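Local coordinates for protein aclacinomycin-N/aclacinomycin-A oxidase (Streptomyces galilaeus, PDB 2IPI) that oxidises the terminal sugar of aclacinomycin N to give aclacinomycin A and then aclacinomycin Y, using oxygen and one bicovalently bound FAD per subunit, at residues A[127-132]-A[150-155]; A[216-221]-A[515-520]; A[67-72]-A[181-186]. All blocks are in the same frame, centred on the assembly; numbering follows the deposited sequence.

Contact 1: residues A[127-132]-A[150-155]. With FAD (flavin-adenine dinucleotide), chain F.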
loop_
_atom_site.group_PDB
_atom_site.type_symbol
_atom_site.label_atom_id
_atom_site.label_comp_id
_atom_site.label_asym_id
_atom_site.label_seq_id
_atom_site.Cartn_x
_atom_site.Cartn_y
_atom_site.Cartn_z
ATOM N N ALA A 127 -12.435 9.138 -3.808
ATOM C CA ALA A 127 -11.565 10.157 -3.259
ATOM C C ALA A 127 -10.104 9.732 -3.367
ATOM O O ALA A 127 -9.836 8.542 -3.216
ATOM C CB ALA A 127 -11.878 10.376 -1.785
ATOM N N THR A 128 -9.246 10.709 -3.585
ATOM C CA THR A 128 -7.798 10.446 -3.580
ATOM C C THR A 128 -7.265 10.634 -2.179
ATOM O O THR A 128 -7.888 11.284 -1.339
ATOM C CB THR A 128 -7.158 11.349 -4.655
ATOM O OG1 THR A 128 -6.028 10.702 -5.247
ATOM C CG2 THR A 128 -6.666 12.640 -4.037
ATOM N N LEU A 129 -6.099 10.059 -1.854
ATOM C CA LEU A 129 -5.534 10.308 -0.525
ATOM C C LEU A 129 -5.329 11.808 -0.331
ATOM O O LEU A 129 -5.692 12.359 0.706
ATOM C CB LEU A 129 -4.232 9.556 -0.327
ATOM C CG LEU A 129 -4.310 8.023 -0.301
ATOM C CD1 LEU A 129 -2.969 7.406 0.061
ATOM C CD2 LEU A 129 -5.383 7.573 0.682
ATOM N N GLY A 130 -4.783 12.466 -1.349
ATOM C CA GLY A 130 -4.551 13.908 -1.282
ATOM C C GLY A 130 -5.813 14.668 -0.929
ATOM O O GLY A 130 -5.806 15.582 -0.102
ATOM N N GLU A 131 -6.932 14.278 -1.544
ATOM C CA GLU A 131 -8.193 14.955 -1.230
ATOM C C GLU A 131 -8.617 14.631 0.189
ATOM O O GLU A 131 -9.028 15.531 0.934
ATOM C CB GLU A 131 -9.287 14.595 -2.240
ATOM C CG GLU A 131 -9.020 15.248 -3.587
ATOM C CD GLU A 131 -9.871 14.703 -4.709
ATOM O OE1 GLU A 131 -10.599 13.720 -4.469
ATOM O OE2 GLU A 131 -9.771 15.304 -5.804
ATOM N N THR A 132 -8.517 13.368 0.609
ATOM C CA THR A 132 -9.036 13.102 1.961
ATOM C C THR A 132 -8.196 13.841 3.003
ATOM O O THR A 132 -8.742 14.486 3.906
ATOM C CB THR A 132 -9.154 11.617 2.325
ATOM O OG1 THR A 132 -7.865 11.058 2.553
ATOM C CG2 THR A 132 -9.816 10.895 1.157
ATOM N N PRO A 150 -0.274 11.099 -3.294
ATOM C CA PRO A 150 -1.529 11.858 -3.226
ATOM C C PRO A 150 -2.593 11.422 -4.230
ATOM O O PRO A 150 -3.790 11.634 -3.968
ATOM C CB PRO A 150 -1.107 13.295 -3.572
ATOM C CG PRO A 150 0.376 13.329 -3.428
ATOM C CD PRO A 150 0.829 11.939 -3.786
ATOM N N GLN A 151 -2.193 10.853 -5.356
ATOM C CA GLN A 151 -3.072 10.399 -6.418
ATOM C C GLN A 151 -3.557 8.969 -6.195
ATOM O O GLN A 151 -4.320 8.441 -7.006
ATOM C CB GLN A 151 -2.387 10.463 -7.793
ATOM C CG GLN A 151 -3.363 10.600 -8.960
ATOM C CD GLN A 151 -2.970 9.837 -10.208
ATOM O OE1 GLN A 151 -2.465 8.711 -10.159
ATOM N NE2 GLN A 151 -3.194 10.421 -11.387
ATOM N N VAL A 152 -3.113 8.321 -5.126
ATOM C CA VAL A 152 -3.550 6.961 -4.818
ATOM C C VAL A 152 -5.030 6.936 -4.463
ATOM O O VAL A 152 -5.573 7.868 -3.855
ATOM C CB VAL A 152 -2.738 6.350 -3.665
ATOM C CG1 VAL A 152 -3.349 5.024 -3.219
ATOM C CG2 VAL A 152 -1.289 6.104 -4.069
ATOM N N GLY A 153 -5.768 5.880 -4.831
ATOM C CA GLY A 153 -7.181 5.830 -4.483
ATOM C C GLY A 153 -7.443 5.278 -3.096
ATOM O O GLY A 153 -6.783 4.329 -2.677
ATOM N N VAL A 154 -8.412 5.812 -2.368
ATOM C CA VAL A 154 -8.884 5.253 -1.106
ATOM C C VAL A 154 -9.479 3.849 -1.234
ATOM O O VAL A 154 -9.247 3.018 -0.356
ATOM C CB VAL A 154 -9.968 6.163 -0.499
ATOM C CG1 VAL A 154 -10.747 5.503 0.621
ATOM C CG2 VAL A 154 -9.291 7.434 0.018
ATOM N N GLY A 155 -10.235 3.637 -2.287
ATOM C CA GLY A 155 -10.924 2.405 -2.615
ATOM C C GLY A 155 -10.116 1.144 -2.523
ATOM O O GLY A 155 -10.508 0.161 -1.876
HETATM P PA FAD F . -7.196 0.420 -8.098
HETATM O O1A FAD F . -6.512 -0.120 -9.206
HETATM O O2A FAD F . -8.419 1.109 -8.508
HETATM O O5B FAD F . -7.521 -0.692 -7.034
HETATM C C5B FAD F . -6.583 -1.585 -6.585
HETATM C C4B FAD F . -7.260 -2.867 -6.107
HETATM O O4B FAD F . -8.360 -2.533 -5.306
HETATM C C3B FAD F . -7.864 -3.654 -7.285
HETATM O O3B FAD F . -7.941 -5.000 -6.985
HETATM C C2B FAD F . -9.274 -3.100 -7.383
HETATM O O2B FAD F . -10.208 -3.937 -8.010
HETATM C C1B FAD F . -9.557 -2.864 -5.916
HETATM N N9A FAD F . -10.633 -1.884 -5.668
HETATM C C8A FAD F . -10.715 -0.638 -6.151
HETATM N N7A FAD F . -11.809 -0.041 -5.701
HETATM C C5A FAD F . -12.452 -0.927 -4.940
HETATM C C6A FAD F . -13.635 -0.864 -4.215
HETATM N N6A FAD F . -14.270 0.244 -4.175
HETATM N N1A FAD F . -14.030 -1.916 -3.517
HETATM C C2A FAD F . -13.279 -2.993 -3.511
HETATM N N3A FAD F . -12.142 -3.084 -4.175
HETATM C C4A FAD F . -11.732 -2.083 -4.894
HETATM N N1 FAD F . 0.467 1.731 -0.603
HETATM C C2 FAD F . 0.753 1.887 0.733
HETATM O O2 FAD F . 0.388 1.162 1.552
HETATM N N3 FAD F . 1.509 2.965 1.103
HETATM C C4 FAD F . 1.981 3.888 0.186
HETATM O O4 FAD F . 2.558 4.861 0.579
HETATM C C4X FAD F . 1.667 3.726 -1.166
HETATM N N5 FAD F . 2.126 4.586 -2.120
HETATM C C5X FAD F . 1.766 4.468 -3.422
HETATM C C6 FAD F . 2.173 5.417 -4.363
HETATM C C7 FAD F . 1.847 5.247 -5.677
HETATM C C7M FAD F . 2.217 6.356 -6.607
HETATM C C8 FAD F . 1.027 4.188 -6.081
HETATM C C8M FAD F . 0.424 4.199 -7.467
HETATM C C9 FAD F . 0.631 3.286 -5.120
HETATM C C9A FAD F . 1.004 3.372 -3.802
HETATM N N10 FAD F . 0.606 2.435 -2.868
HETATM C C10 FAD F . 0.895 2.633 -1.550
HETATM C "C1'" FAD F . 0.309 1.024 -3.258
HETATM C "C2'" FAD F . -1.149 0.722 -3.610
HETATM O "O2'" FAD F . -1.474 0.537 -4.948
HETATM C "C3'" FAD F . -2.146 1.685 -3.008
HETATM O "O3'" FAD F . -2.016 1.770 -1.623
HETATM C "C4'" FAD F . -3.519 1.207 -3.571
HETATM O "O4'" FAD F . -3.570 -0.101 -3.974
HETATM C "C5'" FAD F . -4.169 1.972 -4.699
HETATM O "O5'" FAD F . -5.478 1.548 -4.881
HETATM P P FAD F . -6.271 2.231 -6.041
HETATM O O1P FAD F . -7.626 2.436 -5.675
HETATM O O2P FAD F . -5.600 3.412 -6.375
HETATM O O3P FAD F . -6.139 1.321 -7.327
#
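Thr128 and Leu129 turn their side chains along the backbone of 150-155, a worked case of a helix start docking onto a flavin-binding loop. Thr128 OG1 donates to Pro150 O at 2.7 Å, while Gly130 N reaches the same oxygen at 2.9 Å. Both lie in the carbonyl plane, on its two opposite lone pairs, and so fix the peptide's rotation. Thr128 sits at an unstaggered chi1 of -147°, which puts OG1 on Pro150 O and CG2 3.0 Å from it. Leu129 lies alongside Val152, both pointing the same way, with CD1 3.9 Å from Val152 CB; this leaves the Val152 methyls to the cofactor, CG1 against FAD C5' and CG2 against the flavin rings. Val154 meets Thr132 at a slant, methyl to methyl (CG2 to CG2, 3.7 Å). Leu129 N to Val152 O and the nearly straight Val154 N to Ala127 O (174°) make an isolated beta bridge between Thr128 and Gly153, whose own N donates to FAD O2P at 2.9 Å. Gln151 bonds His89, one of the flavin's two covalent attachments. The contact pins the first turn of helix 129-140 beside the start of helix 154-157, where Gly155 O takes the hydroxyl of Tyr225 from strand 221-227.

Contact 2: residues A[216-221]-A[515-520]; sequences GGNFGI and LSVRPP. With FAD (flavin-adenine dinucleotide), chain F.
Ser516 OG comes within 3.5 Å of Gly217 O, the nearest polar approach between 216-221 and 515-520, yet it is not a hydrogen bond; the hydroxyl is instead held weakly by His513 N. What joins the two loops is the side chain of Val517, set crosswise to both Asn218 and Phe219. Its CG2 lies between the backbone N and the carbonyl carbon of its own residue and from there presses on Asn218 CB at 3.3 Å, a tight carbon contact. The same methyl reaches Phe219 CZ at 4.1 Å, approaching the ring obliquely. Asn218 CB in turn lies over one face of that ring, near its rim, so methyl, methylene and aromatic ring form one small cluster. The amide of Asn218 swings back to its own loop: chi1 is 14°, almost eclipsed with the backbone N, and ND2 makes a weak hydrogen bond to Gly214 O. Helix 495-505 completes the cluster, Leu498 and Val501 packing on Phe219. On the adenosine side, Gly220 O sits 3.6 Å from FAD C2A, and Gly217 N is 3.5 Å from the ribose O3B. Other polar partners come from outside the interface: Lys502 weakly at Asn218 O, Gln499 and Tyr495 at the Arg518 backbone. With no hydrogen bond spanning the two segments, the C-terminal berberine-bridge-like region meets the adenosine-binding loop of the PCMH-type FAD domain by apolar packing.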
loop_
_atom_site.group_PDB
_atom_site.type_symbol
_atom_site.label_atom_id
_atom_site.label_comp_id
_atom_site.label_asym_id
_atom_site.label_seq_id
_atom_site.Cartn_x
_atom_site.Cartn_y
_atom_site.Cartn_z
ATOM N N GLY A 216 -8.254 -5.751 -2.160
ATOM C CA GLY A 216 -9.090 -5.268 -3.171
ATOM C C GLY A 216 -10.139 -6.035 -3.884
ATOM O O GLY A 216 -11.345 -5.793 -3.732
ATOM N N GLY A 217 -9.847 -7.001 -4.772
ATOM C CA GLY A 217 -10.998 -7.439 -5.580
ATOM C C GLY A 217 -11.519 -8.800 -5.155
ATOM O O GLY A 217 -11.408 -9.742 -5.947
ATOM N N ASN A 218 -12.063 -8.887 -3.933
ATOM C CA ASN A 218 -12.481 -10.187 -3.422
ATOM C C ASN A 218 -13.829 -10.203 -2.710
ATOM O O ASN A 218 -14.512 -11.232 -2.750
ATOM C CB ASN A 218 -11.420 -10.739 -2.448
ATOM C CG ASN A 218 -10.413 -9.701 -2.019
ATOM O OD1 ASN A 218 -10.856 -8.591 -1.724
ATOM N ND2 ASN A 218 -9.115 -10.006 -1.969
ATOM N N PHE A 219 -14.246 -9.123 -2.035
ATOM C CA PHE A 219 -15.389 -9.277 -1.117
ATOM C C PHE A 219 -16.647 -8.510 -1.493
ATOM O O PHE A 219 -17.667 -8.596 -0.787
ATOM C CB PHE A 219 -14.935 -8.841 0.267
ATOM C CG PHE A 219 -13.773 -9.642 0.813
ATOM C CD1 PHE A 219 -13.974 -10.938 1.246
ATOM C CD2 PHE A 219 -12.496 -9.109 0.892
ATOM C CE1 PHE A 219 -12.950 -11.697 1.760
ATOM C CE2 PHE A 219 -11.463 -9.865 1.423
ATOM C CZ PHE A 219 -11.688 -11.148 1.862
ATOM N N GLY A 220 -16.639 -7.792 -2.606
ATOM C CA GLY A 220 -17.714 -6.928 -3.031
ATOM C C GLY A 220 -17.195 -5.536 -3.360
ATOM O O GLY A 220 -15.976 -5.358 -3.441
ATOM N N ILE A 221 -18.072 -4.554 -3.548
ATOM C CA ILE A 221 -17.590 -3.203 -3.895
ATOM C C ILE A 221 -17.868 -2.234 -2.758
ATOM O O ILE A 221 -19.024 -2.015 -2.398
ATOM C CB ILE A 221 -18.204 -2.696 -5.212
ATOM C CG1 ILE A 221 -17.853 -3.616 -6.386
ATOM C CG2 ILE A 221 -17.825 -1.248 -5.504
ATOM C CD1 ILE A 221 -18.531 -3.243 -7.682
ATOM N N LEU A 515 -4.781 -12.800 -7.830
ATOM C CA LEU A 515 -4.235 -13.193 -6.501
ATOM C C LEU A 515 -5.345 -13.145 -5.462
ATOM O O LEU A 515 -5.170 -12.629 -4.360
ATOM C CB LEU A 515 -3.045 -12.302 -6.151
ATOM C CG LEU A 515 -1.653 -12.887 -6.448
ATOM C CD1 LEU A 515 -1.667 -13.761 -7.688
ATOM C CD2 LEU A 515 -0.612 -11.784 -6.588
ATOM N N SER A 516 -6.486 -13.680 -5.848
ATOM C CA SER A 516 -7.760 -13.646 -5.156
ATOM C C SER A 516 -7.905 -14.694 -4.057
ATOM O O SER A 516 -7.425 -15.809 -4.226
ATOM C CB SER A 516 -8.882 -13.885 -6.191
ATOM O OG SER A 516 -9.907 -12.926 -6.021
ATOM N N VAL A 517 -8.569 -14.321 -2.970
ATOM C CA VAL A 517 -8.961 -15.213 -1.900
ATOM C C VAL A 517 -9.968 -16.236 -2.426
ATOM O O VAL A 517 -10.941 -15.889 -3.117
ATOM C CB VAL A 517 -9.596 -14.471 -0.708
ATOM C CG1 VAL A 517 -8.599 -13.503 -0.062
ATOM C CG2 VAL A 517 -10.838 -13.719 -1.154
ATOM N N ARG A 518 -9.731 -17.504 -2.101
ATOM C CA ARG A 518 -10.574 -18.581 -2.603
ATOM C C ARG A 518 -11.478 -19.130 -1.505
ATOM O O ARG A 518 -11.135 -19.165 -0.317
ATOM C CB ARG A 518 -9.717 -19.705 -3.188
ATOM N N PRO A 519 -12.656 -19.590 -1.894
ATOM C CA PRO A 519 -13.528 -20.246 -0.909
ATOM C C PRO A 519 -12.906 -21.583 -0.501
ATOM O O PRO A 519 -12.141 -22.143 -1.299
ATOM C CB PRO A 519 -14.832 -20.435 -1.678
ATOM C CG PRO A 519 -14.447 -20.420 -3.115
ATOM C CD PRO A 519 -13.228 -19.537 -3.243
ATOM N N PRO A 520 -13.206 -22.083 0.688
ATOM C CA PRO A 520 -12.508 -23.268 1.195
ATOM C C PRO A 520 -12.957 -24.574 0.565
ATOM O O PRO A 520 -13.384 -24.669 -0.582
ATOM C CB PRO A 520 -12.876 -23.293 2.682
ATOM C CG PRO A 520 -13.678 -22.076 2.955
ATOM C CD PRO A 520 -14.215 -21.587 1.636
HETATM P PA FAD F . -7.196 0.420 -8.098
HETATM O O1A FAD F . -6.512 -0.120 -9.206
HETATM O O2A FAD F . -8.419 1.109 -8.508
HETATM O O5B FAD F . -7.521 -0.692 -7.034
HETATM C C5B FAD F . -6.583 -1.585 -6.585
HETATM C C4B FAD F . -7.260 -2.867 -6.107
HETATM O O4B FAD F . -8.360 -2.533 -5.306
HETATM C C3B FAD F . -7.864 -3.654 -7.285
HETATM O O3B FAD F . -7.941 -5.000 -6.985
HETATM C C2B FAD F . -9.274 -3.100 -7.383
HETATM O O2B FAD F . -10.208 -3.937 -8.010
HETATM C C1B FAD F . -9.557 -2.864 -5.916
HETATM N N9A FAD F . -10.633 -1.884 -5.668
HETATM C C8A FAD F . -10.715 -0.638 -6.151
HETATM N N7A FAD F . -11.809 -0.041 -5.701
HETATM C C5A FAD F . -12.452 -0.927 -4.940
HETATM C C6A FAD F . -13.635 -0.864 -4.215
HETATM N N6A FAD F . -14.270 0.244 -4.175
HETATM N N1A FAD F . -14.030 -1.916 -3.517
HETATM C C2A FAD F . -13.279 -2.993 -3.511
HETATM N N3A FAD F . -12.142 -3.084 -4.175
HETATM C C4A FAD F . -11.732 -2.083 -4.894
HETATM N N1 FAD F . 0.467 1.731 -0.603
HETATM C C2 FAD F . 0.753 1.887 0.733
HETATM O O2 FAD F . 0.388 1.162 1.552
HETATM N N3 FAD F . 1.509 2.965 1.103
HETATM C C4 FAD F . 1.981 3.888 0.186
HETATM O O4 FAD F . 2.558 4.861 0.579
HETATM C C4X FAD F . 1.667 3.726 -1.166
HETATM N N5 FAD F . 2.126 4.586 -2.120
HETATM C C5X FAD F . 1.766 4.468 -3.422
HETATM C C6 FAD F . 2.173 5.417 -4.363
HETATM C C7 FAD F . 1.847 5.247 -5.677
HETATM C C7M FAD F . 2.217 6.356 -6.607
HETATM C C8 FAD F . 1.027 4.188 -6.081
HETATM C C8M FAD F . 0.424 4.199 -7.467
HETATM C C9 FAD F . 0.631 3.286 -5.120
HETATM C C9A FAD F . 1.004 3.372 -3.802
HETATM N N10 FAD F . 0.606 2.435 -2.868
HETATM C C10 FAD F . 0.895 2.633 -1.550
HETATM C "C1'" FAD F . 0.309 1.024 -3.258
HETATM C "C2'" FAD F . -1.149 0.722 -3.610
HETATM O "O2'" FAD F . -1.474 0.537 -4.948
HETATM C "C3'" FAD F . -2.146 1.685 -3.008
HETATM O "O3'" FAD F . -2.016 1.770 -1.623
HETATM C "C4'" FAD F . -3.519 1.207 -3.571
HETATM O "O4'" FAD F . -3.570 -0.101 -3.974
HETATM C "C5'" FAD F . -4.169 1.972 -4.699
HETATM O "O5'" FAD F . -5.478 1.548 -4.881
HETATM P P FAD F . -6.271 2.231 -6.041
HETATM O O1P FAD F . -7.626 2.436 -5.675
HETATM O O2P FAD F . -5.600 3.412 -6.375
HETATM O O3P FAD F . -6.139 1.321 -7.327
#

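Contact 3: residues A[67-72]-A[181-186]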
loop_
_atom_site.group_PDB
_atom_site.type_symbol
_atom_site.label_atom_id
_atom_site.label_comp_id
_atom_site.label_asym_id
_atom_site.label_seq_id
_atom_site.Cartn_x
_atom_site.Cartn_y
_atom_site.Cartn_z
ATOM N N GLN A 67 -26.613 2.885 -7.530
ATOM C CA GLN A 67 -26.155 2.779 -8.924
ATOM C C GLN A 67 -25.199 1.602 -9.018
ATOM O O GLN A 67 -25.136 0.856 -9.997
ATOM C CB GLN A 67 -25.512 4.082 -9.407
ATOM C CG GLN A 67 -26.468 5.267 -9.358
ATOM C CD GLN A 67 -25.980 6.542 -9.998
ATOM O OE1 GLN A 67 -25.007 6.551 -10.754
ATOM N NE2 GLN A 67 -26.682 7.633 -9.686
ATOM N N VAL A 68 -24.444 1.392 -7.932
ATOM C CA VAL A 68 -23.494 0.279 -7.970
ATOM C C VAL A 68 -24.277 -1.035 -8.023
ATOM O O VAL A 68 -23.913 -1.935 -8.790
ATOM C CB VAL A 68 -22.510 0.280 -6.804
ATOM C CG1 VAL A 68 -21.536 -0.883 -6.980
ATOM C CG2 VAL A 68 -21.720 1.577 -6.691
ATOM N N VAL A 69 -25.352 -1.116 -7.224
ATOM C CA VAL A 69 -26.199 -2.316 -7.276
ATOM C C VAL A 69 -26.675 -2.588 -8.690
ATOM O O VAL A 69 -26.600 -3.715 -9.194
ATOM C CB VAL A 69 -27.393 -2.215 -6.316
ATOM C CG1 VAL A 69 -28.453 -3.266 -6.625
ATOM C CG2 VAL A 69 -26.905 -2.348 -4.877
ATOM N N ASP A 70 -27.157 -1.562 -9.378
ATOM C CA ASP A 70 -27.690 -1.668 -10.728
ATOM C C ASP A 70 -26.615 -2.170 -11.686
ATOM O O ASP A 70 -26.861 -3.095 -12.458
ATOM C CB ASP A 70 -28.260 -0.310 -11.083
ATOM C CG ASP A 70 -28.501 0.033 -12.521
ATOM O OD1 ASP A 70 -28.451 -0.894 -13.353
ATOM O OD2 ASP A 70 -28.738 1.230 -12.812
ATOM N N ALA A 71 -25.441 -1.557 -11.637
ATOM C CA ALA A 71 -24.353 -1.906 -12.529
ATOM C C ALA A 71 -23.938 -3.368 -12.389
ATOM O O ALA A 71 -23.757 -4.011 -13.428
ATOM C CB ALA A 71 -23.142 -1.014 -12.270
ATOM N N VAL A 72 -23.801 -3.820 -11.154
ATOM C CA VAL A 72 -23.501 -5.234 -10.897
ATOM C C VAL A 72 -24.556 -6.153 -11.495
ATOM O O VAL A 72 -24.326 -7.172 -12.165
ATOM C CB VAL A 72 -23.412 -5.513 -9.397
ATOM C CG1 VAL A 72 -23.095 -6.990 -9.159
ATOM C CG2 VAL A 72 -22.365 -4.643 -8.703
ATOM N N GLU A 181 -19.460 0.242 3.982
ATOM C CA GLU A 181 -20.626 0.045 3.129
ATOM C C GLU A 181 -20.175 -0.631 1.844
ATOM O O GLU A 181 -19.284 -0.117 1.171
ATOM C CB GLU A 181 -21.327 1.373 2.821
ATOM C CG GLU A 181 -22.216 1.896 3.913
ATOM C CD GLU A 181 -22.220 3.394 4.113
ATOM O OE1 GLU A 181 -22.239 4.234 3.199
ATOM O OE2 GLU A 181 -22.213 3.743 5.312
ATOM N N VAL A 182 -20.748 -1.777 1.537
ATOM C CA VAL A 182 -20.321 -2.664 0.463
ATOM C C VAL A 182 -21.478 -3.110 -0.420
ATOM O O VAL A 182 -22.618 -3.228 0.055
ATOM C CB VAL A 182 -19.654 -3.935 1.030
ATOM C CG1 VAL A 182 -18.765 -4.594 -0.017
ATOM C CG2 VAL A 182 -18.841 -3.614 2.277
ATOM N N VAL A 183 -21.203 -3.358 -1.692
ATOM C CA VAL A 183 -22.192 -4.046 -2.527
ATOM C C VAL A 183 -21.669 -5.477 -2.734
ATOM O O VAL A 183 -20.594 -5.686 -3.299
ATOM C CB VAL A 183 -22.475 -3.342 -3.852
ATOM C CG1 VAL A 183 -23.338 -4.189 -4.776
ATOM C CG2 VAL A 183 -23.179 -2.002 -3.619
ATOM N N VAL A 184 -22.453 -6.424 -2.248
ATOM C CA VAL A 184 -22.222 -7.861 -2.313
ATOM C C VAL A 184 -23.295 -8.569 -3.142
ATOM O O VAL A 184 -24.307 -7.965 -3.503
ATOM C CB VAL A 184 -22.196 -8.422 -0.890
ATOM C CG1 VAL A 184 -21.014 -7.840 -0.106
ATOM C CG2 VAL A 184 -23.484 -8.124 -0.141
ATOM N N VAL A 185 -23.064 -9.833 -3.504
ATOM C CA VAL A 185 -24.015 -10.581 -4.323
ATOM C C VAL A 185 -24.397 -11.873 -3.587
ATOM O O VAL A 185 -23.533 -12.561 -3.044
ATOM C CB VAL A 185 -23.488 -10.905 -5.728
ATOM C CG1 VAL A 185 -24.428 -11.868 -6.452
ATOM C CG2 VAL A 185 -23.294 -9.631 -6.546
ATOM N N ASP A 186 -25.693 -12.113 -3.583
ATOM C CA ASP A 186 -26.445 -13.191 -3.017
ATOM C C ASP A 186 -26.084 -14.568 -3.570
ATOM O O ASP A 186 -25.656 -14.611 -4.712
ATOM C CB ASP A 186 -27.948 -13.001 -3.340
ATOM C CG ASP A 186 -28.677 -12.701 -2.041
ATOM O OD1 ASP A 186 -28.093 -13.029 -0.982
ATOM O OD2 ASP A 186 -29.789 -12.155 -2.108
#
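Val183 packs among Val68, Val69 and Val72, a textbook instance of a helix laid on a beta-sheet, here the antiparallel sheet of the PCMH-type FAD-binding domain. The segment axes run nearly parallel, 22° apart at a closest approach of 9.0 Å, and the touching residues are all valines, meeting mainly through their methyls. Val183 uses both its branches. CG2 meets Val68 CG1 at 3.9 Å and also touches Val69 CG2, while CG1 lies 4.1 Å from Val72 CG2 and likewise contacts Val69. With CG1 anti to the backbone N (chi1 171°), the two methyls spread along the helix: CG2 reaches back to Val68 and CG1 forward to Val72, with Val69 shared between them. Val69 stands about perpendicular to Val183, Val68 crosses it at a slant, and Val72 slides past it in the opposite direction. Two residues on, Val185 lies on the helix side of the strand but is set across it, and only CG2 touches. Val184 points away from the helix, and its side chain packs on Val194.

A second shell fixes both partners. Strand 177-185 is hydrogen-bonded on one side to strand 221-227, through Glu181 and Val183, and on the other to strand 191-197, through Val182 and Val184. Neighbouring strands also supply part of the helix's floor: Ile221 touches Val68, and Ala191 touches Val69. At one end of the segment Glu181 forms a salt bridge with Arg224; at the other, Asp186 pairs with Arg190 and Arg192. On the helix, Gln67 N bonds Thr64 OG1, and its side chain ties back to His63 and Ala29. No polar bond joins the helix to the strand; the direct contact is apolar packing. The closest touch is also the last in sequence: Val72 CG1 against Val185 CG2, 3.7 Å apart.

In the fold
Contacts 1 and 2 both touch FAD, their centres about 22 Å apart: contact 1 runs from the flavin past the phosphate to the adenine, contact 2 meets the adenosine end. The centre of contact 3 is about 22 Å from that of contact 1 and about 15 Å from that of contact 2. Both segments of contact 1 fall between 67-72 and 181-186 in sequence; contact 2 opens later. Contacts 2 and 3 meet where strand 221-227 pairs with strand 177-185, Ile221 O lying 2.7 Å from Val183 N, a probable hydrogen bond. Contacts 1 and 3 lie wholly in the FAD-binding region, and contact 2 ties that region to the C-terminal tail.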